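Local coordinates for alkaline phosphatase D (Bacillus subtilis, PDB 2YEQ), which hydrolyses phosphate esters, including phosphodiesters, at an active site that holds iron and calcium ions, at residues 6-11 against 92-97; 26-31 against 243-248; 41-46 against 64-69. One frame throughout, in Å; residues are numbered along the deposited sequence.

Interaction 1. Residues 6-11 against 92-97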
loop_
_atom_site.group_PDB
_atom_site.type_symbol
_atom_site.label_atom_id
_atom_site.label_comp_id
_atom_site.label_asym_id
_atom_site.label_seq_id
_atom_site.Cartn_x
_atom_site.Cartn_y
_atom_site.Cartn_z
ATOM N N SER A 6 -3.436 -29.851 12.505
ATOM C CA SER A 6 -2.495 -29.294 11.544
ATOM C C SER A 6 -1.896 -28.013 12.107
ATOM O O SER A 6 -2.483 -27.379 12.977
ATOM C CB SER A 6 -3.200 -29.030 10.216
ATOM O OG SER A 6 -2.243 -29.027 9.193
ATOM N N TYR A 7 -0.699 -27.668 11.655
ATOM C CA TYR A 7 0.028 -26.507 12.176
ATOM C C TYR A 7 -0.837 -25.236 12.007
ATOM O O TYR A 7 -1.293 -24.960 10.908
ATOM C CB TYR A 7 1.327 -26.353 11.399
ATOM C CG TYR A 7 2.173 -25.219 11.879
ATOM C CD1 TYR A 7 2.707 -25.239 13.162
ATOM C CD2 TYR A 7 2.435 -24.110 11.072
ATOM C CE1 TYR A 7 3.492 -24.226 13.621
ATOM C CE2 TYR A 7 3.227 -23.061 11.539
ATOM C CZ TYR A 7 3.760 -23.133 12.807
ATOM O OH TYR A 7 4.536 -22.104 13.332
ATOM N N PRO A 8 -1.107 -24.515 13.082
ATOM C CA PRO A 8 -2.127 -23.450 12.993
ATOM C C PRO A 8 -1.648 -22.113 12.407
ATOM O O PRO A 8 -2.467 -21.311 11.912
ATOM C CB PRO A 8 -2.602 -23.297 14.427
ATOM C CG PRO A 8 -1.477 -23.792 15.276
ATOM C CD PRO A 8 -0.818 -24.874 14.488
ATOM N N PHE A 9 -0.346 -21.858 12.432
ATOM C CA PHE A 9 0.165 -20.541 12.034
ATOM C C PHE A 9 0.523 -20.525 10.542
ATOM O O PHE A 9 1.627 -20.151 10.165
ATOM C CB PHE A 9 1.374 -20.149 12.888
ATOM C CG PHE A 9 1.093 -20.087 14.373
ATOM C CD1 PHE A 9 0.385 -19.024 14.922
ATOM C CD2 PHE A 9 1.561 -21.072 15.224
ATOM C CE1 PHE A 9 0.139 -18.951 16.267
ATOM C CE2 PHE A 9 1.314 -21.006 16.607
ATOM C CZ PHE A 9 0.621 -19.944 17.123
ATOM N N THR A 10 -0.425 -20.935 9.706
ATOM C CA THR A 10 -0.228 -21.072 8.267
ATOM C C THR A 10 -0.074 -19.709 7.582
ATOM O O THR A 10 0.377 -19.641 6.440
ATOM C CB THR A 10 -1.457 -21.774 7.637
ATOM O OG1 THR A 10 -2.643 -21.032 8.017
ATOM C CG2 THR A 10 -1.580 -23.262 8.137
ATOM N N LEU A 11 -0.506 -18.641 8.245
ATOM C CA LEU A 11 -0.393 -17.279 7.684
ATOM C C LEU A 11 0.748 -16.510 8.318
ATOM O O LEU A 11 0.883 -15.289 8.121
ATOM C CB LEU A 11 -1.697 -16.507 7.883
ATOM C CG LEU A 11 -2.907 -17.250 7.308
ATOM C CD1 LEU A 11 -4.127 -16.350 7.392
ATOM C CD2 LEU A 11 -2.680 -17.724 5.897
ATOM N N PHE A 92 4.477 -16.420 19.167
ATOM C CA PHE A 92 3.242 -16.847 19.790
ATOM C C PHE A 92 3.317 -18.336 20.078
ATOM O O PHE A 92 4.017 -19.074 19.390
ATOM C CB PHE A 92 2.053 -16.608 18.850
ATOM C CG PHE A 92 1.842 -15.172 18.470
ATOM C CD1 PHE A 92 1.036 -14.348 19.243
ATOM C CD2 PHE A 92 2.430 -14.650 17.335
ATOM C CE1 PHE A 92 0.814 -13.033 18.878
ATOM C CE2 PHE A 92 2.221 -13.310 16.964
ATOM C CZ PHE A 92 1.410 -12.513 17.742
ATOM N N LYS A 93 2.520 -18.773 21.044
ATOM C CA LYS A 93 2.382 -20.188 21.380
ATOM C C LYS A 93 0.914 -20.451 21.676
ATOM O O LYS A 93 0.294 -19.691 22.411
ATOM C CB LYS A 93 3.228 -20.504 22.606
ATOM C CG LYS A 93 3.324 -21.952 22.981
ATOM C CD LYS A 93 3.856 -22.076 24.426
ATOM C CE LYS A 93 4.485 -23.438 24.717
ATOM N NZ LYS A 93 5.393 -23.384 25.907
ATOM N N THR A 94 0.371 -21.508 21.089
ATOM C CA THR A 94 -0.984 -21.939 21.392
ATOM C C THR A 94 -0.937 -23.440 21.633
ATOM O O THR A 94 -0.510 -24.200 20.774
ATOM C CB THR A 94 -2.003 -21.492 20.301
ATOM O OG1 THR A 94 -3.333 -21.748 20.760
ATOM C CG2 THR A 94 -1.746 -22.152 18.941
ATOM N N GLY A 95 -1.356 -23.840 22.828
ATOM C CA GLY A 95 -1.124 -25.185 23.321
ATOM C C GLY A 95 0.375 -25.386 23.321
ATOM O O GLY A 95 1.130 -24.617 23.931
ATOM N N HIS A 96 0.814 -26.374 22.567
ATOM C CA HIS A 96 2.225 -26.665 22.415
ATOM C C HIS A 96 2.785 -26.114 21.095
ATOM O O HIS A 96 3.982 -26.243 20.837
ATOM C CB HIS A 96 2.442 -28.185 22.502
ATOM C CG HIS A 96 1.843 -28.802 23.728
ATOM N ND1 HIS A 96 2.545 -28.947 24.906
ATOM C CD2 HIS A 96 0.593 -29.265 23.969
ATOM C CE1 HIS A 96 1.756 -29.500 25.815
ATOM N NE2 HIS A 96 0.564 -29.690 25.275
ATOM N N GLU A 97 1.927 -25.528 20.260
ATOM C CA GLU A 97 2.340 -25.082 18.919
ATOM C C GLU A 97 3.047 -23.725 18.994
ATOM O O GLU A 97 2.585 -22.830 19.698
ATOM C CB GLU A 97 1.141 -24.986 17.965
ATOM C CG GLU A 97 0.328 -26.274 17.802
ATOM C CD GLU A 97 1.021 -27.331 16.966
ATOM O OE1 GLU A 97 1.933 -26.983 16.163
ATOM O OE2 GLU A 97 0.635 -28.522 17.116
#

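Interaction 2. Residues 26-31 against 243-248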
loop_
_atom_site.group_PDB
_atom_site.type_symbol
_atom_site.label_atom_id
_atom_site.label_comp_id
_atom_site.label_asym_id
_atom_site.label_seq_id
_atom_site.Cartn_x
_atom_site.Cartn_y
_atom_site.Cartn_z
ATOM N N TRP A 26 0.757 -9.483 15.440
ATOM C CA TRP A 26 -0.361 -10.119 14.787
ATOM C C TRP A 26 -0.061 -11.580 14.483
ATOM O O TRP A 26 1.055 -11.942 14.096
ATOM C CB TRP A 26 -0.689 -9.396 13.467
ATOM C CG TRP A 26 -1.777 -10.054 12.665
ATOM C CD1 TRP A 26 -3.114 -9.772 12.713
ATOM C CD2 TRP A 26 -1.627 -11.113 11.703
ATOM N NE1 TRP A 26 -3.800 -10.598 11.855
ATOM C CE2 TRP A 26 -2.919 -11.430 11.227
ATOM C CE3 TRP A 26 -0.528 -11.836 11.207
ATOM C CZ2 TRP A 26 -3.144 -12.413 10.278
ATOM C CZ3 TRP A 26 -0.768 -12.846 10.277
ATOM C CH2 TRP A 26 -2.069 -13.113 9.816
ATOM N N THR A 27 -1.082 -12.412 14.648
ATOM C CA THR A 27 -1.123 -13.681 13.960
ATOM C C THR A 27 -2.586 -14.098 13.816
ATOM O O THR A 27 -3.489 -13.348 14.197
ATOM C CB THR A 27 -0.276 -14.751 14.674
ATOM O OG1 THR A 27 -0.095 -15.853 13.778
ATOM C CG2 THR A 27 -0.914 -15.193 16.012
ATOM N N ARG A 28 -2.793 -15.273 13.247
ATOM C CA ARG A 28 -4.113 -15.843 13.077
ATOM C C ARG A 28 -3.966 -17.362 13.152
ATOM O O ARG A 28 -3.050 -17.956 12.519
ATOM C CB ARG A 28 -4.728 -15.450 11.730
ATOM C CG ARG A 28 -6.130 -16.114 11.489
ATOM C CD ARG A 28 -6.858 -15.637 10.254
ATOM N NE ARG A 28 -7.992 -16.536 10.067
ATOM C CZ ARG A 28 -8.528 -16.915 8.921
ATOM N NH1 ARG A 28 -8.125 -16.427 7.761
ATOM N NH2 ARG A 28 -9.532 -17.798 8.955
ATOM N N LEU A 29 -4.875 -17.991 13.889
ATOM C CA LEU A 29 -4.973 -19.462 13.919
ATOM C C LEU A 29 -5.854 -19.941 12.777
ATOM O O LEU A 29 -7.066 -19.709 12.789
ATOM C CB LEU A 29 -5.546 -19.946 15.248
ATOM C CG LEU A 29 -4.904 -19.348 16.492
ATOM C CD1 LEU A 29 -5.535 -19.938 17.781
ATOM C CD2 LEU A 29 -3.389 -19.588 16.445
ATOM N N ALA A 30 -5.232 -20.604 11.795
ATOM C CA ALA A 30 -5.896 -21.045 10.579
ATOM C C ALA A 30 -5.285 -22.350 10.024
ATOM O O ALA A 30 -4.722 -22.356 8.926
ATOM C CB ALA A 30 -5.821 -19.919 9.515
ATOM N N PRO A 31 -5.388 -23.454 10.774
ATOM C CA PRO A 31 -4.869 -24.760 10.297
ATOM C C PRO A 31 -5.362 -25.238 8.921
ATOM O O PRO A 31 -4.630 -25.960 8.271
ATOM C CB PRO A 31 -5.264 -25.738 11.414
ATOM C CG PRO A 31 -6.328 -25.007 12.236
ATOM C CD PRO A 31 -5.998 -23.552 12.111
ATOM N N TYR A 243 -9.067 -5.815 8.807
ATOM C CA TYR A 243 -8.682 -5.714 10.187
ATOM C C TYR A 243 -8.146 -7.059 10.719
ATOM O O TYR A 243 -7.090 -7.091 11.352
ATOM C CB TYR A 243 -9.833 -5.219 11.091
ATOM C CG TYR A 243 -9.451 -5.266 12.543
ATOM C CD1 TYR A 243 -8.690 -4.245 13.119
ATOM C CD2 TYR A 243 -9.764 -6.373 13.336
ATOM C CE1 TYR A 243 -8.295 -4.303 14.439
ATOM C CE2 TYR A 243 -9.363 -6.439 14.652
ATOM C CZ TYR A 243 -8.622 -5.398 15.207
ATOM O OH TYR A 243 -8.225 -5.454 16.530
ATOM N N GLU A 244 -8.906 -8.134 10.503
ATOM C CA GLU A 244 -8.551 -9.458 11.027
ATOM C C GLU A 244 -7.153 -9.872 10.546
ATOM O O GLU A 244 -6.466 -10.587 11.244
ATOM C CB GLU A 244 -9.607 -10.503 10.632
ATOM C CG GLU A 244 -10.936 -10.297 11.383
ATOM C CD GLU A 244 -12.107 -11.088 10.862
ATOM O OE1 GLU A 244 -12.009 -11.644 9.750
ATOM O OE2 GLU A 244 -13.154 -11.127 11.582
ATOM N N HIS A 245 -6.743 -9.430 9.360
ATOM C CA HIS A 245 -5.480 -9.879 8.789
ATOM C C HIS A 245 -4.337 -8.868 8.844
ATOM O O HIS A 245 -3.256 -9.152 8.362
ATOM C CB HIS A 245 -5.684 -10.391 7.365
ATOM C CG HIS A 245 -6.484 -11.649 7.320
ATOM N ND1 HIS A 245 -7.859 -11.650 7.396
ATOM C CD2 HIS A 245 -6.099 -12.948 7.292
ATOM C CE1 HIS A 245 -8.286 -12.902 7.400
ATOM N NE2 HIS A 245 -7.240 -13.704 7.334
ATOM N N MET A 246 -4.559 -7.717 9.456
ATOM C CA MET A 246 -3.547 -6.654 9.454
ATOM C C MET A 246 -3.140 -6.239 10.852
ATOM O O MET A 246 -3.974 -6.184 11.766
ATOM C CB MET A 246 -4.076 -5.433 8.703
ATOM C CG MET A 246 -4.218 -5.622 7.225
ATOM S SD MET A 246 -2.657 -6.064 6.415
ATOM C CE MET A 246 -3.096 -6.181 4.722
ATOM N N PRO A 247 -1.866 -5.880 11.029
ATOM C CA PRO A 247 -1.359 -5.506 12.355
ATOM C C PRO A 247 -1.697 -4.056 12.707
ATOM O O PRO A 247 -0.824 -3.186 12.730
ATOM C CB PRO A 247 0.147 -5.701 12.216
ATOM C CG PRO A 247 0.414 -5.350 10.810
ATOM C CD PRO A 247 -0.785 -5.884 10.031
ATOM N N LEU A 248 -2.971 -3.831 12.999
ATOM C CA LEU A 248 -3.527 -2.522 13.339
ATOM C C LEU A 248 -3.855 -2.422 14.815
ATOM O O LEU A 248 -4.105 -3.418 15.477
ATOM C CB LEU A 248 -4.801 -2.311 12.514
ATOM C CG LEU A 248 -4.610 -2.306 10.989
ATOM C CD1 LEU A 248 -5.942 -2.212 10.257
ATOM C CD2 LEU A 248 -3.704 -1.160 10.510
#

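Interaction 3. Residues 41-46 against 64-69. With PE5 (3,6,9,12,15,18,21,24-octaoxahexacosan-1-ol), chain B; EDO (1,2-ethanediol), chain R.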
loop_
_atom_site.group_PDB
_atom_site.type_symbol
_atom_site.label_atom_id
_atom_site.label_comp_id
_atom_site.label_asym_id
_atom_site.label_seq_id
_atom_site.Cartn_x
_atom_site.Cartn_y
_atom_site.Cartn_z
ATOM N N LYS A 41 -15.721 -23.494 16.877
ATOM C CA LYS A 41 -16.394 -22.276 17.297
ATOM C C LYS A 41 -16.217 -22.064 18.799
ATOM O O LYS A 41 -17.178 -22.130 19.553
ATOM C CB LYS A 41 -17.886 -22.337 16.911
ATOM C CG LYS A 41 -18.631 -21.008 17.010
ATOM C CD LYS A 41 -20.153 -21.163 16.791
ATOM C CE LYS A 41 -20.966 -20.545 17.942
ATOM N NZ LYS A 41 -22.446 -20.526 17.687
ATOM N N GLN A 42 -14.982 -21.815 19.228
ATOM C CA GLN A 42 -14.691 -21.488 20.627
ATOM C C GLN A 42 -13.412 -20.655 20.737
ATOM O O GLN A 42 -12.550 -20.707 19.861
ATOM C CB GLN A 42 -14.553 -22.756 21.482
ATOM C CG GLN A 42 -13.344 -23.607 21.141
ATOM C CD GLN A 42 -13.482 -25.077 21.546
ATOM O OE1 GLN A 42 -14.581 -25.631 21.583
ATOM N NE2 GLN A 42 -12.349 -25.714 21.833
ATOM N N ALA A 43 -13.304 -19.902 21.821
ATOM C CA ALA A 43 -12.157 -19.045 22.044
ATOM C C ALA A 43 -10.960 -19.916 22.406
ATOM O O ALA A 43 -11.122 -20.918 23.085
ATOM C CB ALA A 43 -12.435 -18.039 23.137
ATOM N N VAL A 44 -9.779 -19.550 21.903
ATOM C CA VAL A 44 -8.554 -20.339 22.073
ATOM C C VAL A 44 -7.465 -19.417 22.637
ATOM O O VAL A 44 -7.230 -18.339 22.101
ATOM C CB VAL A 44 -8.104 -20.969 20.733
ATOM C CG1 VAL A 44 -6.808 -21.793 20.905
ATOM C CG2 VAL A 44 -9.229 -21.842 20.169
ATOM N N PRO A 45 -6.836 -19.808 23.742
ATOM C CA PRO A 45 -5.791 -18.973 24.313
ATOM C C PRO A 45 -4.516 -18.967 23.451
ATOM O O PRO A 45 -4.069 -20.010 22.960
ATOM C CB PRO A 45 -5.530 -19.611 25.681
ATOM C CG PRO A 45 -5.949 -21.004 25.523
ATOM C CD PRO A 45 -7.129 -20.971 24.606
ATOM N N VAL A 46 -3.943 -17.784 23.260
ATOM C CA VAL A 46 -2.682 -17.663 22.519
ATOM C C VAL A 46 -1.716 -16.855 23.363
ATOM O O VAL A 46 -1.987 -15.685 23.704
ATOM C CB VAL A 46 -2.877 -17.020 21.124
ATOM C CG1 VAL A 46 -1.516 -16.951 20.362
ATOM C CG2 VAL A 46 -3.886 -17.822 20.290
ATOM N N THR A 64 -1.245 -13.292 27.426
ATOM C CA THR A 64 -2.140 -14.261 26.799
ATOM C C THR A 64 -3.337 -13.525 26.230
ATOM O O THR A 64 -3.949 -12.724 26.917
ATOM C CB THR A 64 -2.611 -15.333 27.805
ATOM O OG1 THR A 64 -1.461 -15.901 28.421
ATOM C CG2 THR A 64 -3.403 -16.444 27.106
ATOM N N GLU A 65 -3.634 -13.778 24.962
ATOM C CA GLU A 65 -4.841 -13.265 24.313
ATOM C C GLU A 65 -5.766 -14.421 24.043
ATOM O O GLU A 65 -5.301 -15.551 23.880
ATOM C CB GLU A 65 -4.505 -12.639 22.971
ATOM C CG GLU A 65 -3.800 -11.346 23.073
ATOM C CD GLU A 65 -4.719 -10.237 23.491
ATOM O OE1 GLU A 65 -5.717 -9.979 22.776
ATOM O OE2 GLU A 65 -4.437 -9.635 24.537
ATOM N N MET A 66 -7.069 -14.143 23.976
ATOM C CA MET A 66 -8.039 -15.160 23.582
ATOM C C MET A 66 -8.409 -14.897 22.148
ATOM O O MET A 66 -9.082 -13.892 21.860
ATOM C CB MET A 66 -9.298 -15.085 24.450
ATOM C CG MET A 66 -9.092 -15.438 25.899
ATOM S SD MET A 66 -8.410 -17.085 26.167
ATOM C CE MET A 66 -9.692 -18.161 25.532
ATOM N N ALA A 67 -7.975 -15.780 21.250
ATOM C CA ALA A 67 -8.371 -15.719 19.839
ATOM C C ALA A 67 -9.831 -16.177 19.736
ATOM O O ALA A 67 -10.170 -17.212 20.283
ATOM C CB ALA A 67 -7.457 -16.617 18.989
ATOM N N LYS A 68 -10.675 -15.430 19.025
ATOM C CA LYS A 68 -12.136 -15.691 18.986
ATOM C C LYS A 68 -12.643 -15.955 17.588
ATOM O O LYS A 68 -12.180 -15.308 16.642
ATOM C CB LYS A 68 -12.936 -14.479 19.470
ATOM C CG LYS A 68 -12.318 -13.692 20.581
ATOM C CD LYS A 68 -13.334 -12.750 21.221
ATOM C CE LYS A 68 -13.509 -11.453 20.442
ATOM N NZ LYS A 68 -13.855 -10.326 21.368
ATOM N N PRO A 69 -13.645 -16.829 17.471
ATOM C CA PRO A 69 -14.272 -17.114 16.180
ATOM C C PRO A 69 -14.801 -15.863 15.468
ATOM O O PRO A 69 -14.738 -15.793 14.240
ATOM C CB PRO A 69 -15.450 -18.059 16.537
ATOM C CG PRO A 69 -15.197 -18.535 17.905
ATOM C CD PRO A 69 -14.293 -17.560 18.584
HETATM C C50 PE5 B . -16.959 -10.361 21.669
HETATM O O1 PE5 B . -16.711 -9.846 20.351
HETATM C C1 PE5 B . -16.136 -8.524 20.326
HETATM C C2 PE5 B . -15.133 -8.328 19.174
HETATM O O2 PE5 B . -14.156 -7.292 19.457
HETATM C C3 PE5 B . -13.003 -7.732 20.192
HETATM C C4 PE5 B . -11.819 -6.814 20.009
HETATM C C1 EDO R . -8.581 -10.778 20.434
HETATM O O1 EDO R . -9.583 -11.546 19.763
HETATM C C2 EDO R . -7.204 -11.324 20.078
HETATM O O2 EDO R . -6.265 -10.251 19.983
#

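Interaction 1. Residues 6-11 against 92-97
Phe9 CG lies anti to the carbonyl carbon (chi1 -59°), and the ring beyond it meets Phe92 and Thr94. Its tip does the touching: CZ comes within 3.7 Å of Thr94 CG2, and CE1 lies 4.0 Å from Phe92 CB. Glu97 O approaches the ring in its plane, 3.8 Å from Phe9 CE2, so a polar carbonyl faces the slightly positive C-H rim of the phenylalanine. The backbone bends here in an inverse gamma turn centred on Phe9, closed by a weak bond from Thr10 N to Pro8 O. Beside it, Pro8 lays CD against Glu97 CG at 3.8 Å; the compact, apolar, puckered pyrrolidine ring suits the aliphatic part of the glutamate. The Glu97 chain folds at chi2 (-74°), and OE1 stands at the edge of the Tyr7 ring, 3.6 Å from CD1. Tyr7 OH is bonded farther on, to Leu98 O. No hydrogen bond links the two segments. Residues 94-97 form a type II' turn, with Gly95 at a positive phi that its missing side chain tolerates. The turn joins strand 87-94 to strand 97-105, and the loop ahead of strand 13-16 packs on it, with Phe9 also against Thr27 of strand 23-28 and Pro100 of strand 97-105.

Interaction 2. Residues 26-31 against 243-248
Trp26 gives its indole N-H to Glu244 O in a short, nearly straight bond, NE1 to O 2.7 Å with 173° at the hydrogen. The acceptor lies in the indole plane, and the carbonyl belongs to the last part of helix 228-245; tryptophan suits this place because it offers both a donor and a broad apolar surface. His245 O sits over one indole face, off toward the rim, and is itself bonded to Arg190, which makes a cation-pi contact with Trp26. Trp26 CB rests on Pro247 CB at 4.0 Å. Farther along the strand, the extended Arg28 chain brings NH1 to His245 NE2 at 2.9 Å, in the imidazole plane but bent, with 136° at the hydrogen; guanidinium and ring stand almost perpendicular. Both nitrogens of His245 are engaged, since ND1 pairs with Ala241 O, while Arg28 NE is held by Ala72 O. The Glu244 carboxylate turns to Arg183 in a salt bridge and to Gln240. A leucine in place of Trp26 would probably leave Glu244 O without its indole donor and open a gap beside His245. Because NE2 accepts from Arg28, the histidine is likely to be neutral, and the adjoining positive charge would further disfavour its protonation.

Interaction 3. Residues 41-46 against 64-69
Val44 and Ala67 exchange two backbone hydrogen bonds, Val44 N to Ala67 O at 2.9 Å and Ala67 N to Val44 O at 2.8 Å. Val46 and Glu65 repeat the exchange: Val46 N reaches Glu65 O at 2.7 Å, and Glu65 N returns a bond to Val46 O. Pro45 faces Met66 in the intervening non-hydrogen-bonded pair, a place where a residue lacking N-H costs the ladder nothing. Its O turns the other way, to Thr94 OG1. These are the paired ends of the antiparallel beta hairpin of strands 44-51 and 59-67, the latter an outermost strand of the four-stranded sheet in the N-terminal domain. On the Pro45 face, Met66 bends at chi2 (-58°) and again at chi3, curling back over the neighbouring strand; SD lies 3.9 Å from Pro45 CB, and CE 3.6 Å from Ala43 CB. The flexible thioether follows this uneven surface well. On the other face Val46 CG2 meets Ala67 CB at 4.0 Å, small branched and methyl groups that pack against Val75 and Leu29. Beyond the ladder, Pro69 CG lies against Gln42 N at 3.5 Å. A 1,2-ethanediol, probably from the crystallisation liquor, is hydrogen-bonded to Glu65 OE1 and Met66 O.

The three contacts form a triangle, with centres about 12 Å apart, on one side of the chain's centre. Interactions 1 and 3 share the four-stranded antiparallel sheet, in which strands 44-51 and 87-94 are neighbours, and Phe92 lies against Val46. Interaction 2 is tied to interaction 1 through Ala30, whose backbone is probably hydrogen-bonded to Pro8 O and Thr10 OG1, and to interaction 3 through Leu29. Along the chain, 41-46 and 64-69 both fall between 26-31 and 92-97, while the segments of interactions 1 and 2 alternate. Residues 26-31 begin in strand 23-28 of the large mixed sheet; Leu29 packs on the four-stranded sheet and Trp26 and Arg28 bond to the end of helix 228-245, so this segment lies between the two.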